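Local coordinates for thioredoxin (Thermosipho africanus, PDB 6MOS), which probably acts as a thiol-disulfide oxidoreductase of the thioredoxin family, cycling a cysteine pair between dithiol and disulfide as it reduces or exchanges disulfides in other proteins, at residues D36-S39 / V40-A43; K92-A95 / R96-I100; V61-V64 / I65-P68. All coordinates share one frame; numbering follows the deposited sequence.

Contact 1. Residues D36-S39 / V40-A43; sequences DKCS and VCKA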
ATOM      1  N   ASP A  36       0.186  -5.458 -14.180  1.00 24.88           N
ATOM      2  CA  ASP A  36      -0.364  -6.795 -14.326  1.00 29.23           C
ATOM      3  C   ASP A  36       0.670  -7.797 -14.822  1.00 30.08           C
ATOM      4  O   ASP A  36       0.337  -8.974 -14.990  1.00 38.33           O
ATOM      5  CB  ASP A  36      -1.597  -6.769 -15.233  1.00 34.94           C
ATOM      6  CG  ASP A  36      -2.853  -6.332 -14.486  1.00 41.81           C
ATOM      7  OD1 ASP A  36      -2.870  -6.418 -13.235  1.00 40.24           O
ATOM      8  OD2 ASP A  36      -3.827  -5.906 -15.139  1.00 51.86           O
ATOM      9  N   LYS A  37       1.911  -7.367 -15.035  0.87 26.83           N
ATOM     10  CA  LYS A  37       3.006  -8.269 -15.376  0.87 25.68           C
ATOM     11  C   LYS A  37       3.877  -8.615 -14.177  0.87 33.24           C
ATOM     12  O   LYS A  37       4.867  -9.352 -14.324  0.87 34.62           O
ATOM     13  CB  LYS A  37       3.863  -7.653 -16.477  0.87 33.02           C
ATOM     14  CG  LYS A  37       3.153  -7.618 -17.815  0.87 36.00           C
ATOM     15  CD  LYS A  37       3.977  -6.909 -18.879  0.87 45.90           C
ATOM     16  CE  LYS A  37       3.883  -5.402 -18.727  0.87 52.35           C
ATOM     17  NZ  LYS A  37       4.161  -4.701 -20.008  0.87 47.97           N
ATOM     18  N   CYS A  38       3.525  -8.118 -12.999  1.00 25.06           N
ATOM     19  CA  CYS A  38       4.311  -8.288 -11.776  1.00 22.45           C
ATOM     20  C   CYS A  38       3.727  -9.441 -10.959  1.00 28.42           C
ATOM     21  O   CYS A  38       2.605  -9.353 -10.445  1.00 28.07           O
ATOM     22  CB  CYS A  38       4.327  -6.979 -10.989  1.00 33.06           C
ATOM     23  SG  CYS A  38       4.840  -7.034  -9.233  1.00 32.84           S
ATOM     24  N   SER A  39       4.509 -10.516 -10.813  1.00 26.09           N
ATOM     25  CA  SER A  39       3.990 -11.712 -10.166  1.00 20.54           C
ATOM     26  C   SER A  39       3.917 -11.558  -8.654  1.00 24.41           C
ATOM     27  O   SER A  39       2.971 -12.050  -8.025  1.00 27.48           O
ATOM     28  CB  SER A  39       4.857 -12.919 -10.542  1.00 22.32           C
ATOM     29  OG  SER A  39       4.887 -13.090 -11.947  1.00 26.26           O
ATOM     30  N   VAL A  40       4.912 -10.909  -8.044  1.00 21.61           N
ATOM     31  CA  VAL A  40       4.813 -10.623  -6.616  1.00 22.29           C
ATOM     32  C   VAL A  40       3.590  -9.754  -6.340  1.00 22.23           C
ATOM     33  O   VAL A  40       2.910  -9.927  -5.322  1.00 25.80           O
ATOM     34  CB  VAL A  40       6.108  -9.965  -6.109  1.00 23.50           C
ATOM     35  CG1 VAL A  40       5.965  -9.525  -4.668  1.00 24.70           C
ATOM     36  CG2 VAL A  40       7.292 -10.943  -6.256  1.00 23.10           C
ATOM     37  N   CYS A  41       3.271  -8.830  -7.257  1.00 22.61           N
ATOM     38  CA  CYS A  41       2.088  -7.974  -7.067  1.00 20.94           C
ATOM     39  C   CYS A  41       0.799  -8.780  -7.060  1.00 29.56           C
ATOM     40  O   CYS A  41      -0.100  -8.523  -6.243  1.00 29.70           O
ATOM     41  CB  CYS A  41       1.987  -6.910  -8.163  1.00 24.15           C
ATOM     42  SG  CYS A  41       3.386  -5.815  -8.359  1.00 35.88           S
ATOM     43  N   LYS A  42       0.660  -9.720  -7.998  0.88 25.78           N
ATOM     44  CA  LYS A  42      -0.556 -10.530  -8.063  0.88 27.64           C
ATOM     45  C   LYS A  42      -0.746 -11.355  -6.795  0.88 31.23           C
ATOM     46  O   LYS A  42      -1.864 -11.464  -6.277  0.88 28.34           O
ATOM     47  CB  LYS A  42      -0.508 -11.448  -9.280  0.88 29.79           C
ATOM     48  CG  LYS A  42      -0.420 -10.733 -10.603  0.88 35.67           C
ATOM     49  CD  LYS A  42      -0.493 -11.746 -11.726  0.88 41.95           C
ATOM     50  CE  LYS A  42       0.009 -11.163 -13.016  0.88 43.97           C
ATOM     51  NZ  LYS A  42       1.038 -12.013 -13.670  0.88 50.55           N
ATOM     52  N   ALA A  43       0.335 -11.953  -6.292  1.00 24.90           N
ATOM     53  CA  ALA A  43       0.262 -12.774  -5.088  1.00 28.38           C
ATOM     54  C   ALA A  43      -0.033 -11.929  -3.856  1.00 29.61           C
ATOM     55  O   ALA A  43      -0.720 -12.383  -2.931  1.00 31.97           O
ATOM     56  CB  ALA A  43       1.573 -13.551  -4.896  1.00 30.34           C
TER
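Cys38 and Cys41 are joined in a disulfide that spans a CxxC sequence at the start of a helix, the redox motif of the thioredoxin fold, here in its oxidised form. Their SG atoms lie 2.1 Å apart with a chi3 of 82°. Two different first torsions close the ring: Cys38 sends SG anti to its own N (chi1 164°), whereas the SG of Cys41 sits beside the backbone N. Cys38, the N-cap residue, is partly exposed and Cys41 buried, and Pro80 from another loop packs on both cysteines, as the cis-proline loop does in thioredoxins.

Two backbone hydrogen bonds open the helix. Lys42 N donates to Cys38 O at 3.1 Å, and Ala43 N to Ser39 O at 3.2 Å, both i to i+4 bonds.

Lys42 packs back over the loop through the aliphatic part of its chain. CG lies 3.3 Å from Cys38 O, and CE comes within 3.0 Å of Asp36 O. The carboxylate of Asp36 turns elsewhere, forming a salt bridge with Lys34, and its OD1 remains 6.8 Å from Lys42 NZ.

Contact 2. Residues K92-A95 / R96-I100; sequences KRFA and RNFSI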
ATOM      1  N   LYS A  92       3.952   5.761   5.876  1.00 28.23           N
ATOM      2  CA  LYS A  92       5.024   4.810   5.613  1.00 28.40           C
ATOM      3  C   LYS A  92       4.913   4.320   4.180  1.00 27.94           C
ATOM      4  O   LYS A  92       3.809   4.063   3.693  1.00 28.02           O
ATOM      5  CB  LYS A  92       4.952   3.623   6.586  1.00 29.57           C
ATOM      6  CG  LYS A  92       6.206   2.759   6.615  1.00 35.61           C
ATOM      7  CD  LYS A  92       7.286   3.398   7.474  1.00 41.52           C
ATOM      8  CE  LYS A  92       8.268   2.350   7.968  1.00 45.33           C
ATOM      9  NZ  LYS A  92       8.800   1.525   6.840  1.00 57.49           N
ATOM     10  N   ARG A  93       6.056   4.203   3.509  1.00 26.23           N
ATOM     11  CA  ARG A  93       6.125   3.664   2.163  1.00 22.59           C
ATOM     12  C   ARG A  93       6.915   2.362   2.197  1.00 30.30           C
ATOM     13  O   ARG A  93       7.925   2.253   2.908  1.00 27.28           O
ATOM     14  CB  ARG A  93       6.761   4.682   1.204  1.00 34.39           C
ATOM     15  CG  ARG A  93       6.857   4.232  -0.240  1.00 32.78           C
ATOM     16  CD  ARG A  93       7.497   5.301  -1.114  1.00 29.47           C
ATOM     17  NE  ARG A  93       6.712   6.526  -1.155  1.00 30.94           N
ATOM     18  CZ  ARG A  93       6.641   7.324  -2.220  1.00 31.11           C
ATOM     19  NH1 ARG A  93       7.310   7.009  -3.321  1.00 31.96           N
ATOM     20  NH2 ARG A  93       5.892   8.418  -2.187  1.00 28.94           N
ATOM     21  N   PHE A  94       6.428   1.360   1.466  1.00 24.38           N
ATOM     22  CA  PHE A  94       7.116   0.079   1.322  1.00 26.09           C
ATOM     23  C   PHE A  94       7.418  -0.142  -0.153  1.00 27.32           C
ATOM     24  O   PHE A  94       6.502  -0.198  -0.971  1.00 23.16           O
ATOM     25  CB  PHE A  94       6.266  -1.078   1.850  1.00 23.86           C
ATOM     26  CG  PHE A  94       5.818  -0.920   3.271  1.00 24.27           C
ATOM     27  CD1 PHE A  94       4.675  -0.194   3.579  1.00 30.18           C
ATOM     28  CD2 PHE A  94       6.521  -1.517   4.306  1.00 33.68           C
ATOM     29  CE1 PHE A  94       4.251  -0.056   4.895  1.00 29.51           C
ATOM     30  CE2 PHE A  94       6.093  -1.384   5.628  1.00 34.55           C
ATOM     31  CZ  PHE A  94       4.965  -0.653   5.919  1.00 33.46           C
ATOM     32  N   ALA A  95       8.694  -0.279  -0.497  1.00 30.48           N
ATOM     33  CA  ALA A  95       9.047  -0.599  -1.874  1.00 21.82           C
ATOM     34  C   ALA A  95      10.340  -1.401  -1.854  1.00 30.18           C
ATOM     35  O   ALA A  95      11.068  -1.403  -0.858  1.00 37.20           O
ATOM     36  CB  ALA A  95       9.214   0.657  -2.726  1.00 26.14           C
ATOM     37  N   ARG A  96      10.596  -2.098  -2.957  0.68 23.61           N
ATOM     38  CA  ARG A  96      11.851  -2.820  -3.193  0.68 26.31           C
ATOM     39  C   ARG A  96      11.991  -4.076  -2.343  0.68 36.59           C
ATOM     40  O   ARG A  96      12.009  -5.187  -2.884  0.68 43.73           O
ATOM     41  CB  ARG A  96      13.060  -1.905  -2.965  0.68 29.67           C
ATOM     42  CG  ARG A  96      13.323  -0.936  -4.105  0.68 34.71           C
ATOM     43  CD  ARG A  96      14.447   0.035  -3.780  0.68 33.47           C
ATOM     44  NE  ARG A  96      14.653   1.007  -4.854  0.68 54.57           N
ATOM     45  CZ  ARG A  96      13.932   2.116  -5.013  0.68 57.61           C
ATOM     46  NH1 ARG A  96      12.945   2.399  -4.168  0.68 51.29           N
ATOM     47  NH2 ARG A  96      14.195   2.942  -6.022  0.68 54.86           N
ATOM     48  N   ASN A  97      12.117  -3.931  -1.023  0.70 32.84           N
ATOM     49  CA  ASN A  97      12.336  -5.095  -0.158  0.70 37.30           C
ATOM     50  C   ASN A  97      11.491  -4.945   1.102  0.70 39.22           C
ATOM     51  O   ASN A  97      11.865  -4.218   2.030  0.70 41.21           O
ATOM     52  CB  ASN A  97      13.809  -5.274   0.188  0.70 39.77           C
ATOM     53  CG  ASN A  97      14.195  -6.739   0.346  0.70 40.36           C
ATOM     54  OD1 ASN A  97      13.470  -7.637  -0.090  0.70 37.06           O
ATOM     55  ND2 ASN A  97      15.338  -6.986   0.973  0.70 45.08           N
ATOM     56  N   PHE A  98      10.360  -5.648   1.132  1.00 36.59           N
ATOM     57  CA  PHE A  98       9.483  -5.657   2.293  1.00 31.13           C
ATOM     58  C   PHE A  98       8.587  -6.885   2.219  1.00 32.85           C
ATOM     59  O   PHE A  98       8.312  -7.406   1.131  1.00 28.74           O
ATOM     60  CB  PHE A  98       8.636  -4.383   2.366  1.00 29.05           C
ATOM     61  CG  PHE A  98       7.605  -4.279   1.285  1.00 28.47           C
ATOM     62  CD1 PHE A  98       7.938  -3.779   0.028  1.00 24.94           C
ATOM     63  CD2 PHE A  98       6.292  -4.655   1.525  1.00 25.80           C
ATOM     64  CE1 PHE A  98       6.980  -3.669  -0.959  1.00 28.26           C
ATOM     65  CE2 PHE A  98       5.328  -4.555   0.528  1.00 21.43           C
ATOM     66  CZ  PHE A  98       5.674  -4.058  -0.710  1.00 24.83           C
ATOM     67  N   SER A  99       8.149  -7.348   3.387  1.00 29.26           N
ATOM     68  CA  SER A  99       7.201  -8.442   3.499  1.00 25.35           C
ATOM     69  C   SER A  99       5.834  -7.898   3.876  1.00 26.47           C
ATOM     70  O   SER A  99       5.711  -6.790   4.407  1.00 31.09           O
ATOM     71  CB  SER A  99       7.649  -9.461   4.551  1.00 29.26           C
ATOM     72  OG  SER A  99       7.658  -8.864   5.838  1.00 36.73           O
ATOM     73  N   ILE A 100       4.799  -8.702   3.628  1.00 22.34           N
ATOM     74  CA  ILE A 100       3.452  -8.243   3.949  1.00 23.26           C
ATOM     75  C   ILE A 100       3.272  -8.098   5.455  1.00 29.29           C
ATOM     76  O   ILE A 100       2.455  -7.289   5.901  1.00 32.73           O
ATOM     77  CB  ILE A 100       2.404  -9.182   3.320  1.00 28.62           C
ATOM     78  CG1 ILE A 100       1.040  -8.513   3.267  1.00 34.80           C
ATOM     79  CG2 ILE A 100       2.300 -10.489   4.080  1.00 29.01           C
ATOM     80  CD1 ILE A 100       0.956  -7.418   2.223  1.00 44.63           C
TER
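The turn that leads out of edge strand 89-95 toward helix 100-115 folds the chain back so that Phe98 packs against Phe94. The main touch is a CH-pi contact: Phe94 CB stands over one face of the Phe98 ring, 3.5 Å from its centroid and only 10° off the ring normal. Phe98 reaches this place with CG between its backbone N and carbonyl carbon, which lays the ring across the end of the strand, CE1 coming within 3.5 Å of Phe94 O. The two side chains cross at about a right angle. Their rings are inclined at 48° with centroids 5.6 Å apart, and Phe98 CB meets the edge of the Phe94 ring.

In this thioredoxin fold the pair lies between the sheet and two helices: Phe94 packs on Val103 and Thr106 of helix 100-115, Phe98 on Met44 of helix 39-55 and Val82 of strand 81-86.

The reversal itself passes through Arg96, which has a positive phi. Ala95, Arg96 and Asn97 form a classic gamma turn, closed by a bent bond in which Asn97 N donates to Ala95 O at 2.7 Å with an N-H...O angle of 138°.

Contact 3. Residues V61-V64 / I65-P68; sequences VIDV and IENP. With TAM (tris(hydroxyethyl)aminomethane), chain B.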
ATOM      1  N   VAL A  61      -6.186   0.532  -5.549  1.00 20.19           N
ATOM      2  CA  VAL A  61      -5.241  -0.268  -6.325  1.00 16.94           C
ATOM      3  C   VAL A  61      -4.934   0.513  -7.594  1.00 24.38           C
ATOM      4  O   VAL A  61      -5.848   0.893  -8.337  1.00 23.86           O
ATOM      5  CB  VAL A  61      -5.798  -1.667  -6.633  1.00 19.71           C
ATOM      6  CG1 VAL A  61      -4.759  -2.491  -7.390  1.00 24.85           C
ATOM      7  CG2 VAL A  61      -6.173  -2.372  -5.342  1.00 21.98           C
ATOM      8  N   ILE A  62      -3.657   0.806  -7.818  1.00 18.05           N
ATOM      9  CA  ILE A  62      -3.231   1.745  -8.845  1.00 20.03           C
ATOM     10  C   ILE A  62      -2.323   0.993  -9.803  1.00 25.49           C
ATOM     11  O   ILE A  62      -1.312   0.420  -9.379  1.00 24.04           O
ATOM     12  CB  ILE A  62      -2.508   2.955  -8.236  1.00 24.42           C
ATOM     13  CG1 ILE A  62      -3.447   3.682  -7.274  1.00 23.04           C
ATOM     14  CG2 ILE A  62      -1.985   3.892  -9.334  1.00 27.54           C
ATOM     15  CD1 ILE A  62      -2.763   4.665  -6.367  1.00 26.29           C
ATOM     16  N   ASP A  63      -2.690   0.981 -11.084  1.00 24.28           N
ATOM     17  CA  ASP A  63      -1.889   0.316 -12.104  1.00 28.09           C
ATOM     18  C   ASP A  63      -0.946   1.346 -12.712  1.00 26.13           C
ATOM     19  O   ASP A  63      -1.387   2.276 -13.398  1.00 26.63           O
ATOM     20  CB  ASP A  63      -2.769  -0.329 -13.170  1.00 28.17           C
ATOM     21  CG  ASP A  63      -1.977  -1.282 -14.047  1.00 28.99           C
ATOM     22  OD1 ASP A  63      -1.157  -0.782 -14.842  1.00 24.93           O
ATOM     23  OD2 ASP A  63      -2.159  -2.511 -13.919  1.00 32.50           O
ATOM     24  N   VAL A  64       0.360   1.162 -12.486  1.00 25.31           N
ATOM     25  CA  VAL A  64       1.333   2.184 -12.865  1.00 23.82           C
ATOM     26  C   VAL A  64       1.527   2.247 -14.371  1.00 27.05           C
ATOM     27  O   VAL A  64       2.050   3.244 -14.881  1.00 26.37           O
ATOM     28  CB  VAL A  64       2.674   1.952 -12.143  1.00 26.79           C
ATOM     29  CG1 VAL A  64       2.442   1.947 -10.640  1.00 24.27           C
ATOM     30  CG2 VAL A  64       3.360   0.650 -12.612  1.00 26.41           C
ATOM     31  N   ILE A  65       1.111   1.216 -15.096  1.00 25.93           N
ATOM     32  CA  ILE A  65       1.224   1.213 -16.547  1.00 22.75           C
ATOM     33  C   ILE A  65      -0.009   1.831 -17.176  1.00 27.20           C
ATOM     34  O   ILE A  65       0.100   2.646 -18.095  1.00 28.42           O
ATOM     35  CB  ILE A  65       1.472  -0.216 -17.081  1.00 26.48           C
ATOM     36  CG1 ILE A  65       2.873  -0.694 -16.703  1.00 26.58           C
ATOM     37  CG2 ILE A  65       1.316  -0.248 -18.603  1.00 29.77           C
ATOM     38  CD1 ILE A  65       3.173  -2.120 -17.146  1.00 35.14           C
ATOM     39  N   GLU A  66      -1.192   1.475 -16.672  0.81 25.04           N
ATOM     40  CA  GLU A  66      -2.418   2.001 -17.263  0.81 24.64           C
ATOM     41  C   GLU A  66      -2.622   3.464 -16.899  0.81 27.30           C
ATOM     42  O   GLU A  66      -3.071   4.254 -17.731  0.81 25.72           O
ATOM     43  CB  GLU A  66      -3.619   1.160 -16.825  0.81 24.44           C
ATOM     44  CG  GLU A  66      -3.590  -0.285 -17.320  0.81 35.72           C
ATOM     45  CD  GLU A  66      -3.240  -0.410 -18.805  0.81 49.13           C
ATOM     46  OE1 GLU A  66      -3.687   0.438 -19.615  0.81 48.52           O
ATOM     47  OE2 GLU A  66      -2.504  -1.359 -19.165  0.81 59.44           O
ATOM     48  N   ASN A  67      -2.288   3.846 -15.666  1.00 24.39           N
ATOM     49  CA  ASN A  67      -2.553   5.189 -15.144  1.00 22.21           C
ATOM     50  C   ASN A  67      -1.289   5.746 -14.502  1.00 27.98           C
ATOM     51  O   ASN A  67      -1.229   5.940 -13.282  1.00 22.79           O
ATOM     52  CB  ASN A  67      -3.704   5.155 -14.140  1.00 26.32           C
ATOM     53  CG  ASN A  67      -4.955   4.522 -14.713  1.00 32.60           C
ATOM     54  OD1 ASN A  67      -5.390   3.462 -14.262  1.00 27.19           O
ATOM     55  ND2 ASN A  67      -5.539   5.170 -15.721  1.00 31.49           N
ATOM     56  N   PRO A  68      -0.267   6.056 -15.303  1.00 26.08           N
ATOM     57  CA  PRO A  68       1.055   6.370 -14.733  1.00 24.94           C
ATOM     58  C   PRO A  68       1.195   7.771 -14.144  1.00 26.81           C
ATOM     59  O   PRO A  68       2.215   8.036 -13.489  1.00 23.46           O
ATOM     60  CB  PRO A  68       1.990   6.202 -15.939  1.00 28.23           C
ATOM     61  CG  PRO A  68       1.128   6.595 -17.098  1.00 40.45           C
ATOM     62  CD  PRO A  68      -0.266   6.103 -16.775  1.00 29.16           C
TER
HETATM   63  C   TAM B 201     -11.487   2.457  -5.311  1.00 39.77           C
HETATM   64  C1  TAM B 201     -10.692   2.209  -6.605  1.00 30.83           C
HETATM   65  C2  TAM B 201     -11.001   1.595  -4.159  1.00 29.63           C
HETATM   66  C3  TAM B 201     -11.386   3.964  -4.997  1.00 31.42           C
HETATM   67  C4  TAM B 201     -10.121   0.804  -6.752  1.00 45.67           C
HETATM   68  C5  TAM B 201     -12.048   0.564  -3.731  1.00 38.59           C
HETATM   69  C6  TAM B 201     -11.032   4.350  -3.562  1.00 26.13           C
HETATM   70  N   TAM B 201     -12.885   2.120  -5.558  1.00 37.38           N
HETATM   71  O4  TAM B 201      -8.735   0.903  -6.604  1.00 25.82           O
HETATM   72  O5  TAM B 201     -11.502  -0.337  -2.801  1.00 45.22           O
HETATM   73  O6  TAM B 201     -12.168   4.401  -2.716  1.00 36.32           O
HETATM   74  O   HOH W   1      -5.078   2.371 -11.823  1.00 26.56           O
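A single carboxylate oxygen, Asp63 OD1, receives two consecutive backbone N-H groups, those of Ile65 at 3.0 Å and Glu66 at 2.9 Å. This is an Asx turn at the end of strand 58-63, where the central sheet of the thioredoxin fold gives way to the loop before helix 69-73. The two donors reach OD1 on its anti side but from opposite faces of the carboxylate plane, and the Glu66 bond is the straighter, at 161°, the Ile65 bond being more bent. The extended first torsion of Asp63 (CG anti to N, chi1 -167°) swings the carboxylate over the turn. Asn67 N closes the backbone onto Asp63 O at 2.9 Å, completing an Asx motif.

OD2 of Asp63 forms a salt bridge with Lys34, which would offset some of the negative charge beside Glu66. The side chains of Asp63 and Glu66 run alongside each other, their carboxylates turned 49° apart.

A water joins the strand to the loop, accepting from Asp63 N and donating to Asn67 OD1. Earlier in the strand, the bound tris(hydroxyethyl)aminomethane is also held by Ile59 O, and its O4 accepts from Val61 N at 2.8 Å.

In the fold
Along the chain the order is contact 1, contact 3, contact 2, all within one thioredoxin-type domain. Contacts 3 and 2 extend from the two outermost strands of the four-stranded mixed sheet, 58-63 and 89-95, and their centres lie about 18 Å apart without touching. Contact 1 follows strand 29-34, the neighbour of 58-63, and opens helix 39-55. Its centre is about 13 Å from that of contact 3, which it meets where Lys37 CE packs on Ile65 CD1 at 3.7 Å; Lys34 also pairs with an aspartate of each. The disulfide thus sits at the N-terminal end of helix 39-55, touched by the turn of contact 3. Contact 2, its centre about 15 Å from that of contact 1, packs farther along that helix without touching contact 1.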